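Nucleoside-diphosphate-sugar pyrophosphorylase (Vibrio cholerae, PDB 4EVW) probably transfers a nucleotidyl group from a nucleoside triphosphate to a sugar phosphate, releasing pyrophosphate and making an activated nucleotide sugar. Local coordinates at residues E26-L32 and Y238-L242; F44-F49 and L70-Q74. The protein carries 1 engineered substitution. All coordinates share one frame; numbering follows the deposited sequence.

Contact 1: E26-L32 and Y238-L242; sequences EAHGQTL and YTDFL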
ATOM      1  N   GLU A  26      14.589 -12.449  -7.033  1.00 28.75           N
ATOM      2  CA  GLU A  26      13.995 -12.928  -8.276  1.00 35.82           C
ATOM      3  C   GLU A  26      13.163 -14.194  -8.118  1.00 36.77           C
ATOM      4  O   GLU A  26      13.390 -15.001  -7.220  1.00 34.76           O
ATOM      5  CB  GLU A  26      15.097 -13.154  -9.320  1.00 44.46           C
ATOM      6  CG  GLU A  26      15.867 -11.884  -9.687  1.00 57.42           C
ATOM      7  CD  GLU A  26      17.012 -12.134 -10.657  1.00 72.90           C
ATOM      8  OE1 GLU A  26      16.775 -12.756 -11.714  1.00 76.61           O
ATOM      9  OE2 GLU A  26      18.148 -11.700 -10.365  1.00 80.39           O
ATOM     10  N   ALA A  27      12.179 -14.343  -8.996  1.00 33.90           N
ATOM     11  CA  ALA A  27      11.308 -15.504  -8.989  1.00 34.89           C
ATOM     12  C   ALA A  27      10.642 -15.633 -10.349  1.00 35.03           C
ATOM     13  O   ALA A  27      10.084 -14.669 -10.878  1.00 30.42           O
ATOM     14  CB  ALA A  27      10.246 -15.374  -7.891  1.00 33.80           C
ATOM     15  N   HIS A  28      10.732 -16.825 -10.926  1.00 41.51           N
ATOM     16  CA  HIS A  28      10.113 -17.103 -12.214  1.00 44.13           C
ATOM     17  C   HIS A  28      10.476 -16.126 -13.327  1.00 45.35           C
ATOM     18  O   HIS A  28       9.638 -15.796 -14.170  1.00 50.11           O
ATOM     19  CB  HIS A  28       8.600 -17.151 -12.032  1.00 40.51           C
ATOM     20  CG  HIS A  28       8.163 -18.070 -10.935  1.00 47.65           C
ATOM     21  ND1 HIS A  28       8.499 -19.405 -10.907  1.00 55.17           N
ATOM     22  CD2 HIS A  28       7.426 -17.843  -9.821  1.00 48.77           C
ATOM     23  CE1 HIS A  28       7.991 -19.964  -9.822  1.00 58.01           C
ATOM     24  NE2 HIS A  28       7.336 -19.037  -9.146  1.00 54.39           N
ATOM     25  N   GLY A  29      11.720 -15.657 -13.327  1.00 45.90           N
ATOM     26  CA  GLY A  29      12.164 -14.759 -14.378  1.00 46.49           C
ATOM     27  C   GLY A  29      12.135 -13.262 -14.135  1.00 43.44           C
ATOM     28  O   GLY A  29      12.575 -12.496 -14.994  1.00 45.88           O
ATOM     29  N   GLN A  30      11.621 -12.826 -12.990  1.00 32.88           N
ATOM     30  CA  GLN A  30      11.582 -11.398 -12.706  1.00 35.25           C
ATOM     31  C   GLN A  30      11.602 -11.086 -11.213  1.00 32.33           C
ATOM     32  O   GLN A  30      11.289 -11.940 -10.383  1.00 33.36           O
ATOM     33  CB  GLN A  30      10.356 -10.761 -13.373  1.00 39.59           C
ATOM     34  CG  GLN A  30       9.018 -11.306 -12.919  1.00 50.29           C
ATOM     35  CD  GLN A  30       7.860 -10.733 -13.721  1.00 62.00           C
ATOM     36  OE1 GLN A  30       6.695 -10.947 -13.386  1.00 64.76           O
ATOM     37  NE2 GLN A  30       8.177 -10.006 -14.786  1.00 64.17           N
ATOM     38  N   THR A  31      11.980  -9.854 -10.883  1.00 32.20           N
ATOM     39  CA  THR A  31      12.067  -9.416  -9.497  1.00 25.18           C
ATOM     40  C   THR A  31      10.710  -9.312  -8.824  1.00 27.91           C
ATOM     41  O   THR A  31       9.686  -9.145  -9.486  1.00 26.50           O
ATOM     42  CB  THR A  31      12.764  -8.046  -9.389  1.00 28.00           C
ATOM     43  OG1 THR A  31      12.007  -7.062 -10.109  1.00 28.67           O
ATOM     44  CG2 THR A  31      14.177  -8.124  -9.965  1.00 32.26           C
ATOM     45  N   LEU A  32      10.698  -9.416  -7.502  1.00 21.78           N
ATOM     46  CA  LEU A  32       9.444  -9.312  -6.777  1.00 23.37           C
ATOM     47  C   LEU A  32       8.855  -7.924  -7.042  1.00 22.62           C
ATOM     48  O   LEU A  32       7.635  -7.761  -7.077  1.00 23.67           O
ATOM     49  CB  LEU A  32       9.673  -9.565  -5.280  1.00 22.84           C
ATOM     50  CG  LEU A  32      10.201 -10.979  -4.971  1.00 23.77           C
ATOM     51  CD1 LEU A  32      10.212 -11.217  -3.465  1.00 31.92           C
ATOM     52  CD2 LEU A  32       9.320 -12.016  -5.651  1.00 26.17           C
ATOM     53  N   TYR A 238       7.984 -16.351   0.218  1.00 31.84           N
ATOM     54  CA  TYR A 238       8.833 -16.227  -0.963  1.00 30.36           C
ATOM     55  C   TYR A 238       9.234 -17.631  -1.421  1.00 32.56           C
ATOM     56  O   TYR A 238       9.264 -17.926  -2.619  1.00 36.61           O
ATOM     57  CB  TYR A 238      10.076 -15.383  -0.637  1.00 28.85           C
ATOM     58  CG  TYR A 238      11.133 -15.364  -1.719  1.00 30.81           C
ATOM     59  CD1 TYR A 238      10.842 -14.918  -3.011  1.00 31.68           C
ATOM     60  CD2 TYR A 238      12.434 -15.792  -1.449  1.00 30.95           C
ATOM     61  CE1 TYR A 238      11.824 -14.902  -4.006  1.00 31.77           C
ATOM     62  CE2 TYR A 238      13.417 -15.779  -2.431  1.00 36.25           C
ATOM     63  CZ  TYR A 238      13.109 -15.335  -3.705  1.00 33.75           C
ATOM     64  OH  TYR A 238      14.092 -15.328  -4.667  1.00 32.10           O
ATOM     65  N   THR A 239       9.537 -18.498  -0.459  1.00 33.65           N
ATOM     66  CA  THR A 239       9.907 -19.875  -0.763  1.00 40.04           C
ATOM     67  C   THR A 239       8.719 -20.573  -1.421  1.00 38.80           C
ATOM     68  O   THR A 239       8.878 -21.270  -2.425  1.00 36.47           O
ATOM     69  CB  THR A 239      10.304 -20.640   0.519  1.00 42.09           C
ATOM     70  OG1 THR A 239      11.495 -20.061   1.067  1.00 44.43           O
ATOM     71  CG2 THR A 239      10.555 -22.112   0.219  1.00 52.74           C
ATOM     72  N   ASP A 240       7.529 -20.374  -0.861  1.00 37.90           N
ATOM     73  CA  ASP A 240       6.320 -20.983  -1.409  1.00 42.11           C
ATOM     74  C   ASP A 240       6.053 -20.487  -2.824  1.00 43.13           C
ATOM     75  O   ASP A 240       5.644 -21.259  -3.690  1.00 40.60           O
ATOM     76  CB  ASP A 240       5.104 -20.678  -0.527  1.00 49.99           C
ATOM     77  CG  ASP A 240       5.198 -21.320   0.845  1.00 65.39           C
ATOM     78  OD1 ASP A 240       5.860 -22.372   0.964  1.00 69.87           O
ATOM     79  OD2 ASP A 240       4.597 -20.781   1.799  1.00 69.83           O
ATOM     80  N   PHE A 241       6.278 -19.196  -3.058  1.00 36.04           N
ATOM     81  CA  PHE A 241       6.061 -18.619  -4.381  1.00 32.64           C
ATOM     82  C   PHE A 241       7.052 -19.215  -5.371  1.00 37.97           C
ATOM     83  O   PHE A 241       6.742 -19.391  -6.550  1.00 44.68           O
ATOM     84  CB  PHE A 241       6.226 -17.098  -4.333  1.00 33.28           C
ATOM     85  CG  PHE A 241       5.944 -16.414  -5.642  1.00 38.07           C
ATOM     86  CD1 PHE A 241       4.703 -16.546  -6.261  1.00 35.06           C
ATOM     87  CD2 PHE A 241       6.917 -15.624  -6.249  1.00 40.40           C
ATOM     88  CE1 PHE A 241       4.437 -15.901  -7.468  1.00 35.52           C
ATOM     89  CE2 PHE A 241       6.661 -14.974  -7.455  1.00 37.76           C
ATOM     90  CZ  PHE A 241       5.417 -15.113  -8.066  1.00 36.69           C
ATOM     91  N   LEU A 242       8.248 -19.527  -4.881  1.00 34.12           N
ATOM     92  CA  LEU A 242       9.291 -20.113  -5.714  1.00 44.01           C
ATOM     93  C   LEU A 242       8.901 -21.518  -6.194  1.00 54.06           C
ATOM     94  O   LEU A 242       9.309 -21.945  -7.274  1.00 55.61           O
ATOM     95  CB  LEU A 242      10.606 -20.167  -4.928  1.00 47.48           C
ATOM     96  CG  LEU A 242      11.825 -19.402  -5.461  1.00 51.40           C
ATOM     97  CD1 LEU A 242      11.398 -18.293  -6.404  1.00 40.26           C
ATOM     98  CD2 LEU A 242      12.609 -18.840  -4.286  1.00 50.35           C
TER
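The methyl of Ala27 is the central bump of this contact, and Phe241 and Leu242, with Tyr238 a turn earlier, make its hollow. Its CB lies 3.6 Å from Phe241 CE2 and, on another flank, only 3.5 Å from Leu242 CD1, closer than carbons usually pack; the Tyr238 ring closes the socket more loosely. Leu32 adds a second bump: its CD1 sits 3.8 Å from Tyr238 CD1, the two side chains slanting across each other. Tyr238 and Phe241 both carry CG anti to the backbone N (chi1 171° in Tyr238), which swings their rings off the helix toward the hairpin. That hairpin pairs strands 26-27 and 30-31 through a type I' turn from Ala27 to Gln30, and it docks on the C-terminal helix 235-243. Two hydrogen bonds flank the apolar socket. Tyr238 OH donates to Glu26 O, which lies at the ring edge, near the ring plane, over 2.7 Å. From the turn, His28 NE2 gives its hydrogen to Phe241 O, also at 2.7 Å and fairly straight at 154°, although the acceptor stands slightly out of the imidazole plane. The same imidazole presents its CD2 edge to one face of the Phe241 ring, a T-shaped pair with planes at 81°, so His28 grips both backbone and side chain of one residue. His35 also meets Phe241 edge-to-face and bonds Ala27 O.

Contact 2: F44-F49 and L70-Q74; sequences FASTPF and LGIKQ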
ATOM      1  N   PHE A  44      -0.328   1.149 -16.905  1.00 21.85           N
ATOM      2  CA  PHE A  44       1.007   1.645 -17.230  1.00 20.26           C
ATOM      3  C   PHE A  44       1.024   2.819 -18.204  1.00 25.83           C
ATOM      4  O   PHE A  44       1.885   3.691 -18.121  1.00 21.75           O
ATOM      5  CB  PHE A  44       1.865   0.513 -17.811  1.00 19.54           C
ATOM      6  CG  PHE A  44       2.313  -0.504 -16.796  1.00 20.37           C
ATOM      7  CD1 PHE A  44       2.052  -0.324 -15.441  1.00 24.11           C
ATOM      8  CD2 PHE A  44       3.034  -1.625 -17.197  1.00 25.67           C
ATOM      9  CE1 PHE A  44       2.506  -1.243 -14.500  1.00 22.49           C
ATOM     10  CE2 PHE A  44       3.491  -2.551 -16.264  1.00 27.30           C
ATOM     11  CZ  PHE A  44       3.227  -2.360 -14.912  1.00 23.49           C
ATOM     12  N   ALA A  45       0.077   2.839 -19.133  1.00 25.29           N
ATOM     13  CA  ALA A  45       0.046   3.897 -20.139  1.00 27.07           C
ATOM     14  C   ALA A  45      -0.698   5.164 -19.733  1.00 28.44           C
ATOM     15  O   ALA A  45      -0.440   6.236 -20.270  1.00 32.99           O
ATOM     16  CB  ALA A  45      -0.572   3.344 -21.425  1.00 28.86           C
ATOM     17  N   SER A  46      -1.589   5.042 -18.757  1.00 24.77           N
ATOM     18  CA  SER A  46      -2.460   6.145 -18.357  1.00 29.98           C
ATOM     19  C   SER A  46      -2.351   6.759 -16.976  1.00 27.38           C
ATOM     20  O   SER A  46      -2.754   7.908 -16.765  1.00 28.25           O
ATOM     21  CB  SER A  46      -3.901   5.664 -18.484  1.00 36.71           C
ATOM     22  OG  SER A  46      -4.145   4.638 -17.522  1.00 32.81           O
ATOM     23  N   THR A  47      -1.834   5.992 -16.034  1.00 26.11           N
ATOM     24  CA  THR A  47      -1.804   6.429 -14.649  1.00 20.62           C
ATOM     25  C   THR A  47      -0.418   6.676 -14.091  1.00 21.09           C
ATOM     26  O   THR A  47       0.497   5.898 -14.326  1.00 25.57           O
ATOM     27  CB  THR A  47      -2.509   5.355 -13.800  1.00 25.78           C
ATOM     28  OG1 THR A  47      -3.765   5.031 -14.410  1.00 26.01           O
ATOM     29  CG2 THR A  47      -2.740   5.829 -12.375  1.00 18.97           C
ATOM     30  N   PRO A  48      -0.243   7.775 -13.344  1.00 24.91           N
ATOM     31  CA  PRO A  48       1.088   8.026 -12.787  1.00 23.26           C
ATOM     32  C   PRO A  48       1.373   7.090 -11.613  1.00 17.84           C
ATOM     33  O   PRO A  48       0.454   6.669 -10.903  1.00 17.97           O
ATOM     34  CB  PRO A  48       1.017   9.493 -12.366  1.00 28.50           C
ATOM     35  CG  PRO A  48      -0.433   9.681 -12.028  1.00 25.21           C
ATOM     36  CD  PRO A  48      -1.143   8.921 -13.119  1.00 25.93           C
ATOM     37  N   PHE A  49       2.646   6.754 -11.434  1.00 19.89           N
ATOM     38  CA  PHE A  49       3.087   5.900 -10.332  1.00 21.01           C
ATOM     39  C   PHE A  49       4.097   6.681  -9.507  1.00 19.37           C
ATOM     40  O   PHE A  49       4.944   7.389 -10.055  1.00 22.76           O
ATOM     41  CB  PHE A  49       3.804   4.634 -10.834  1.00 20.21           C
ATOM     42  CG  PHE A  49       2.892   3.592 -11.397  1.00 19.99           C
ATOM     43  CD1 PHE A  49       2.212   3.817 -12.587  1.00 17.59           C
ATOM     44  CD2 PHE A  49       2.710   2.379 -10.734  1.00 19.72           C
ATOM     45  CE1 PHE A  49       1.363   2.853 -13.114  1.00 22.37           C
ATOM     46  CE2 PHE A  49       1.862   1.407 -11.250  1.00 22.64           C
ATOM     47  CZ  PHE A  49       1.186   1.644 -12.444  1.00 23.52           C
ATOM     48  N   LEU A  70       9.249  -1.720 -17.812  1.00 29.02           N
ATOM     49  CA  LEU A  70       7.886  -2.239 -17.753  1.00 30.60           C
ATOM     50  C   LEU A  70       6.974  -1.449 -18.677  1.00 29.47           C
ATOM     51  O   LEU A  70       5.880  -1.895 -19.024  1.00 29.44           O
ATOM     52  CB  LEU A  70       7.355  -2.161 -16.322  1.00 27.26           C
ATOM     53  CG  LEU A  70       7.925  -3.202 -15.363  1.00 33.85           C
ATOM     54  CD1 LEU A  70       7.549  -2.873 -13.927  1.00 33.87           C
ATOM     55  CD2 LEU A  70       7.395  -4.566 -15.757  1.00 40.39           C
ATOM     56  N   GLY A  71       7.432  -0.269 -19.071  1.00 26.75           N
ATOM     57  CA  GLY A  71       6.641   0.567 -19.946  1.00 29.17           C
ATOM     58  C   GLY A  71       5.731   1.514 -19.187  1.00 25.62           C
ATOM     59  O   GLY A  71       4.714   1.944 -19.718  1.00 23.36           O
ATOM     60  N   ILE A  72       6.074   1.838 -17.945  1.00 18.86           N
ATOM     61  CA  ILE A  72       5.246   2.775 -17.189  1.00 18.33           C
ATOM     62  C   ILE A  72       5.592   4.143 -17.768  1.00 25.76           C
ATOM     63  O   ILE A  72       6.720   4.612 -17.654  1.00 24.04           O
ATOM     64  CB  ILE A  72       5.561   2.710 -15.679  1.00 21.30           C
ATOM     65  CG1 ILE A  72       5.210   1.314 -15.149  1.00 24.98           C
ATOM     66  CG2 ILE A  72       4.748   3.756 -14.928  1.00 19.86           C
ATOM     67  CD1 ILE A  72       5.541   1.092 -13.681  1.00 23.25           C
ATOM     68  N   LYS A  73       4.611   4.772 -18.404  1.00 27.19           N
ATOM     69  CA  LYS A  73       4.838   6.046 -19.073  1.00 30.19           C
ATOM     70  C   LYS A  73       5.005   7.283 -18.205  1.00 28.14           C
ATOM     71  O   LYS A  73       5.658   8.240 -18.617  1.00 27.53           O
ATOM     72  CB  LYS A  73       3.745   6.256 -20.124  1.00 27.54           C
ATOM     73  CG  LYS A  73       3.793   5.188 -21.220  1.00 30.94           C
ATOM     74  CD  LYS A  73       5.222   5.058 -21.765  1.00 35.74           C
ATOM     75  CE  LYS A  73       5.376   3.911 -22.759  1.00 46.36           C
ATOM     76  NZ  LYS A  73       6.789   3.798 -23.240  1.00 52.48           N
ATOM     77  N   GLN A  74       4.422   7.286 -17.013  1.00 20.83           N
ATOM     78  CA  GLN A  74       4.590   8.428 -16.128  1.00 22.50           C
ATOM     79  C   GLN A  74       4.833   7.948 -14.714  1.00 23.97           C
ATOM     80  O   GLN A  74       3.968   7.325 -14.096  1.00 22.40           O
ATOM     81  CB  GLN A  74       3.365   9.348 -16.153  1.00 27.43           C
ATOM     82  CG  GLN A  74       3.285  10.272 -17.361  1.00 40.31           C
ATOM     83  CD  GLN A  74       4.544  11.114 -17.566  1.00 46.42           C
ATOM     84  OE1 GLN A  74       5.024  11.785 -16.647  1.00 39.11           O
ATOM     85  NE2 GLN A  74       5.074  11.087 -18.784  1.00 42.84           N
TER
HETATM   86  O   HOH W   1       1.925   5.811 -16.473  1.00 25.12           O
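Phe44 and Ile72 bury the most surface here, and they meet with the isoleucine laid over one face of the ring. Ile72 CG1 stands 3.7 Å from the Phe44 ring centroid and 18° off its normal, a CH-pi contact displaced toward the CD1 side. Another part of the same ring reaches the end of helix 59-70, where Phe44 CE2 lies 3.9 Å from Leu70 CB. With CG1 anti to the carbonyl carbon (chi1 -63°), the CG1-CD1 branch of Ile72 runs between two rings, its methylene over Phe44 and its terminal methyl over the centre of Phe49, while CG2 comes within 3.5 Å of Phe49 CD1. Strand 49-54, helix 59-70 and strand 75-80 form a beta-alpha-beta unit with parallel neighbouring strands; the two segments lie at the starts of those strands, and Gly71 ends the helix in a Schellman motif. Just beyond Ile72 the backbones are tied twice: Lys73 N donates to Phe44 O at 2.9 Å, nearly straight (169°), and Phe49 N donates to Gln74 O at 3.0 Å. Gln74, third in buried surface, also accepts a CA-H...O contact at its O from Pro48 CA, and its N donates to a water that bridges to Phe44 O and Thr47 O.

From the N terminus, the chain leaves strand 2-5, passes helix 11-15 and forms the 26-31 hairpin, whose partner in contact 1 arrives only 206 residues later on helix 235-243. This long loop encloses nearly all of the mixed sheet, and it brings the C-terminal helix back beside the N-terminal part. Contact 2 is nested inside it: 44-49, after helix 32-37, closes on 70-74 after 20 intervening residues that hold most of strand 49-54 and of helix 59-70, at the entries to two adjacent parallel strands. The loops therefore do not cross. The centres of contacts 1 and 2 lie about 23 Å apart, and their nearest atoms about 6 Å apart, without touching; helix 32-37 neighbours both, through His35 and Val37.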